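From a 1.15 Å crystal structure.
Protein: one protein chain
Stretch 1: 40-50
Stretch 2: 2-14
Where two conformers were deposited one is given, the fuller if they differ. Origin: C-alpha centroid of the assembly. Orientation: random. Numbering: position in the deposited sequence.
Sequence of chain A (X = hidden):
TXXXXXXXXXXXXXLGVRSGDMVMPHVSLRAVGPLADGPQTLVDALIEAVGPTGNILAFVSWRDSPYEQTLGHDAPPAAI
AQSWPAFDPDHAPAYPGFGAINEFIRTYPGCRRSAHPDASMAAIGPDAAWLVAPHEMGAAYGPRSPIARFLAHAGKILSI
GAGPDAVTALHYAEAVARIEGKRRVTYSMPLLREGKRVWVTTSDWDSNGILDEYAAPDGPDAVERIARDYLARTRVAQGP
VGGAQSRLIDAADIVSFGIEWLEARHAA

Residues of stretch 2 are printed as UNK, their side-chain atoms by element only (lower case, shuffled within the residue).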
# COMPACT_ATOMS: atom_id res chain seq x y z
N GLN A 40 0.60 -16.73 -7.86
CA GLN A 40 1.24 -17.34 -6.70
C GLN A 40 2.73 -17.55 -6.93
O GLN A 40 3.51 -17.56 -5.96
CB GLN A 40 0.61 -18.70 -6.39
CG GLN A 40 1.13 -19.29 -5.09
CD GLN A 40 0.67 -18.47 -3.90
OE1 GLN A 40 -0.49 -18.04 -3.83
NE2 GLN A 40 1.56 -18.25 -2.95
N THR A 41 3.14 -17.77 -8.18
CA THR A 41 4.57 -17.94 -8.48
C THR A 41 5.37 -16.73 -8.02
O THR A 41 6.45 -16.87 -7.43
CB THR A 41 4.76 -18.18 -9.98
OG1 THR A 41 4.04 -19.36 -10.35
CG2 THR A 41 6.24 -18.33 -10.34
N LEU A 42 4.86 -15.53 -8.27
CA LEU A 42 5.55 -14.32 -7.84
C LEU A 42 5.45 -14.11 -6.35
O LEU A 42 6.42 -13.65 -5.74
CB LEU A 42 5.01 -13.13 -8.62
CG LEU A 42 5.63 -11.79 -8.27
CD1 LEU A 42 7.11 -11.76 -8.40
CD2 LEU A 42 5.01 -10.73 -9.20
N VAL A 43 4.31 -14.41 -5.73
CA VAL A 43 4.24 -14.35 -4.27
C VAL A 43 5.29 -15.27 -3.65
O VAL A 43 6.03 -14.89 -2.74
CB VAL A 43 2.82 -14.72 -3.79
CG1 VAL A 43 2.76 -14.82 -2.29
CG2 VAL A 43 1.82 -13.72 -4.28
N ASP A 44 5.37 -16.52 -4.14
CA ASP A 44 6.36 -17.46 -3.63
C ASP A 44 7.77 -16.94 -3.84
O ASP A 44 8.65 -17.11 -2.99
CB ASP A 44 6.22 -18.84 -4.29
CG ASP A 44 4.92 -19.53 -3.95
OD1 ASP A 44 4.30 -19.22 -2.91
OD2 ASP A 44 4.53 -20.44 -4.72
N ALA A 45 8.03 -16.34 -5.00
CA ALA A 45 9.36 -15.82 -5.27
C ALA A 45 9.71 -14.67 -4.32
O ALA A 45 10.84 -14.59 -3.84
CB ALA A 45 9.43 -15.33 -6.71
N LEU A 46 8.76 -13.77 -4.05
CA LEU A 46 9.01 -12.68 -3.12
C LEU A 46 9.34 -13.20 -1.72
O LEU A 46 10.27 -12.70 -1.06
CB LEU A 46 7.79 -11.76 -3.06
CG LEU A 46 7.41 -10.98 -4.32
CD1 LEU A 46 6.03 -10.39 -4.20
CD2 LEU A 46 8.47 -9.91 -4.55
N ILE A 47 8.57 -14.18 -1.26
CA ILE A 47 8.80 -14.76 0.05
C ILE A 47 10.16 -15.43 0.11
O ILE A 47 10.89 -15.29 1.10
CB ILE A 47 7.65 -15.73 0.38
CG1 ILE A 47 6.35 -14.94 0.55
CG2 ILE A 47 7.95 -16.57 1.60
CD1 ILE A 47 5.12 -15.80 0.65
N GLU A 48 10.53 -16.14 -0.94
CA GLU A 48 11.84 -16.78 -0.96
C GLU A 48 12.96 -15.75 -0.99
O GLU A 48 14.00 -15.91 -0.34
CB GLU A 48 11.92 -17.70 -2.17
CG GLU A 48 13.22 -18.45 -2.24
CD GLU A 48 13.17 -19.62 -3.19
OE1 GLU A 48 14.15 -19.81 -3.93
OE2 GLU A 48 12.16 -20.34 -3.19
N ALA A 49 12.77 -14.67 -1.76
CA ALA A 49 13.81 -13.65 -1.87
C ALA A 49 14.08 -12.94 -0.54
O ALA A 49 15.24 -12.67 -0.20
CB ALA A 49 13.48 -12.63 -2.96
N VAL A 50 13.04 -12.63 0.23
CA VAL A 50 13.26 -11.98 1.53
C VAL A 50 13.68 -12.98 2.60
O VAL A 50 14.24 -12.59 3.63
CB VAL A 50 12.09 -11.10 1.99
CG1 VAL A 50 11.81 -10.03 0.92
CG2 VAL A 50 10.89 -11.93 2.31
N UNK A 2 6.48 -19.42 -19.67
CA UNK A 2 6.15 -18.74 -18.41
C UNK A 2 7.33 -18.72 -17.46
O UNK A 2 8.15 -19.64 -17.43
c UNK A 2 4.50 -20.43 -18.97
c UNK A 2 5.71 -20.67 -19.83
c UNK A 2 4.99 -19.57 -17.83
N UNK A 3 7.41 -17.66 -16.67
CA UNK A 3 8.49 -17.50 -15.72
C UNK A 3 8.34 -18.47 -14.57
O UNK A 3 7.24 -18.66 -14.03
c UNK A 3 9.63 -13.62 -17.71
c UNK A 3 11.91 -13.41 -18.26
n UNK A 3 8.28 -13.42 -17.69
c UNK A 3 10.62 -12.99 -18.45
c UNK A 3 8.47 -16.08 -15.16
c UNK A 3 9.92 -14.64 -16.78
c UNK A 3 7.71 -14.26 -16.78
c UNK A 3 11.25 -15.04 -16.60
c UNK A 3 8.67 -15.04 -16.20
c UNK A 3 12.23 -14.42 -17.34
N UNK A 4 9.45 -19.09 -14.19
CA UNK A 4 9.50 -19.97 -13.04
C UNK A 4 9.83 -19.17 -11.78
O UNK A 4 10.40 -18.08 -11.84
o UNK A 4 11.85 -20.41 -13.19
c UNK A 4 10.58 -21.03 -13.22
N UNK A 5 9.48 -19.74 -10.63
CA UNK A 5 9.85 -19.12 -9.36
C UNK A 5 11.35 -18.86 -9.29
O UNK A 5 11.79 -17.76 -8.94
n UNK A 5 9.28 -22.26 -4.31
c UNK A 5 9.39 -19.98 -8.18
c UNK A 5 9.23 -20.17 -5.66
c UNK A 5 9.69 -21.61 -5.59
c UNK A 5 9.86 -19.43 -6.84
N UNK A 6 12.15 -19.87 -9.63
CA UNK A 6 13.60 -19.72 -9.55
C UNK A 6 14.08 -18.52 -10.37
O UNK A 6 14.96 -17.77 -9.92
c UNK A 6 14.29 -20.99 -10.04
o UNK A 6 15.69 -20.80 -10.21
N UNK A 7 13.57 -18.36 -11.59
CA UNK A 7 14.01 -17.23 -12.41
C UNK A 7 13.65 -15.91 -11.74
O UNK A 7 14.47 -14.97 -11.71
c UNK A 7 13.87 -18.39 -14.71
o UNK A 7 11.83 -18.66 -15.92
c UNK A 7 13.34 -17.30 -13.78
c UNK A 7 13.07 -18.51 -15.99
o UNK A 7 13.67 -18.45 -17.08
N UNK A 8 12.44 -15.81 -11.20
CA UNK A 8 12.04 -14.59 -10.52
C UNK A 8 12.92 -14.31 -9.32
O UNK A 8 13.30 -13.15 -9.08
c UNK A 8 8.18 -15.00 -10.68
c UNK A 8 10.58 -14.68 -10.10
c UNK A 8 9.61 -13.67 -12.20
c UNK A 8 9.58 -14.84 -11.24
N UNK A 9 13.25 -15.34 -8.53
CA UNK A 9 14.09 -15.13 -7.37
C UNK A 9 15.45 -14.57 -7.78
O UNK A 9 16.00 -13.67 -7.12
c UNK A 9 12.87 -16.80 -5.97
c UNK A 9 15.22 -16.21 -5.46
c UNK A 9 14.21 -16.42 -6.55
N UNK A 10 16.05 -15.13 -8.84
CA UNK A 10 17.35 -14.64 -9.26
C UNK A 10 17.24 -13.20 -9.76
O UNK A 10 18.14 -12.40 -9.53
n UNK A 10 20.17 -16.83 -8.54
n UNK A 10 20.34 -16.83 -6.25
n UNK A 10 22.17 -16.35 -7.54
c UNK A 10 20.89 -16.68 -7.44
c UNK A 10 18.08 -17.01 -9.91
c UNK A 10 17.96 -15.55 -10.33
c UNK A 10 18.75 -17.19 -8.55
N UNK A 11 16.15 -12.88 -10.48
CA UNK A 11 15.94 -11.50 -10.90
C UNK A 11 15.78 -10.55 -9.71
O UNK A 11 16.29 -9.42 -9.74
c UNK A 11 13.57 -11.98 -13.93
n UNK A 11 13.62 -11.66 -15.21
c UNK A 11 14.70 -11.41 -11.78
c UNK A 11 14.87 -11.96 -13.17
o UNK A 11 12.53 -12.27 -13.37
N UNK A 12 15.06 -10.97 -8.67
CA UNK A 12 14.90 -10.14 -7.48
C UNK A 12 16.24 -9.92 -6.79
O UNK A 12 16.54 -8.81 -6.33
c UNK A 12 12.43 -10.73 -7.06
c UNK A 12 13.88 -10.78 -6.55
c UNK A 12 11.54 -11.70 -6.31
c UNK A 12 11.89 -9.32 -6.94
N UNK A 13 17.07 -10.96 -6.74
CA UNK A 13 18.40 -10.81 -6.17
C UNK A 13 19.21 -9.82 -7.00
O UNK A 13 19.92 -8.97 -6.45
n UNK A 13 17.44 -14.45 -0.95
c UNK A 13 19.09 -12.17 -6.09
c UNK A 13 17.85 -13.62 -1.89
c UNK A 13 18.49 -13.13 -5.07
c UNK A 13 19.34 -13.16 -3.80
n UNK A 13 18.80 -14.00 -2.74
n UNK A 13 17.32 -12.41 -1.99
N UNK A 14 19.14 -9.94 -8.32
CA UNK A 14 19.89 -9.02 -9.18
C UNK A 14 19.47 -7.58 -8.93
O UNK A 14 20.29 -6.67 -9.00
c UNK A 14 19.64 -9.30 -10.66
o UNK A 14 19.89 -11.00 -12.25
o UNK A 14 21.22 -11.04 -10.51
c UNK A 14 20.30 -10.54 -11.17

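Position 2 has three side-chain carbons that close a ring onto the backbone N. It does not reach stretch 1. This is Pro 2.

Position 3 carries one carbon, then fused five- and six-membered rings with eight carbons and one nitrogen. The rings lead away from stretch 1, but the backbone O lies 3.8 Å from Thr 41 CG2. The fused rings make it Trp 3.

Position 4 has one carbon and one oxygen. Its CA-to-CB bond points away from stretch 1. This is Ser 4, the N-cap of the helix that follows. Its OG accepts a hydrogen bond from the backbone N of position 7, at 3.1 Å.

Position 5 has four carbons in a row ending in nitrogen. The chain lies among Thr 41, Asp 44, Ala 45 and Glu 48. The residue is Lys 5. Its CD is 3.6 Å from Asp 44 CB, and its NZ forms a long salt bridge with Glu 48 OE2, at 3.6 Å. Two conformers were deposited.

Position 6 has one carbon and one oxygen, and its CA-to-CB bond points away from stretch 1. It is Ser 6.

Position 7 has three carbons, the third carrying two oxygens. It is out of reach of stretch 1. This is Glu 7. Its OE1 accepts from Ser 4 N at 3.0 Å, so the two residues bond reciprocally at the helix start.

Position 8 has four carbons, forked at the second. Its CA-to-CB bond points toward stretch 1, and it touches Thr 41, Leu 42 and Ala 45. It is Leu 8. Its CB is 3.6 Å from Ala 45 CB, and its CD1 is 4.1 Å from Leu 42 CD1.

Position 9 has three carbons, forked at the first. Its CA is 5.2 Å from Ala 45 CA, which leaves little room between the backbones. Its side chain touches Ala 45 and Glu 48. It is Val 9, with CG2 3.8 Å from Ala 45 CB.

Position 10 has three carbons, a nitrogen, and a carbon with two more nitrogens. It is exposed and does not touch stretch 1. It is Arg 10.

Position 11 has three carbons, the third with one oxygen and one nitrogen. It is out of reach of stretch 1 and bonds elsewhere in the structure. It is Gln 11.

Position 12 has four carbons, forked at the second, near Ala 45, Leu 46 and Ala 49. It is Leu 12. Its CD1 is 4.0 Å from both Leu 46 CD2 and Ala 49 CB.

Position 13 has three carbons, a nitrogen, then a carbon with two more nitrogens. Its end comes near Ala 49 O. It is Arg 13. NH1 and NH2 both donate to Ala 49 O, at 2.8 and 2.9 Å.

Position 14 has two carbons, the second with two oxygens, and is out of reach. It is Asp 14.

The helices cross at -47°, with axes 8.6 Å apart at closest. Small Ala 45 sits among Lys 5, Leu 8, Val 9 and Leu 12, allowing close packing. Lys 5 and Arg 13 add polar contacts at the border of this apolar centre.

Stretch 2 2-14: PWSKSELVRQLRD
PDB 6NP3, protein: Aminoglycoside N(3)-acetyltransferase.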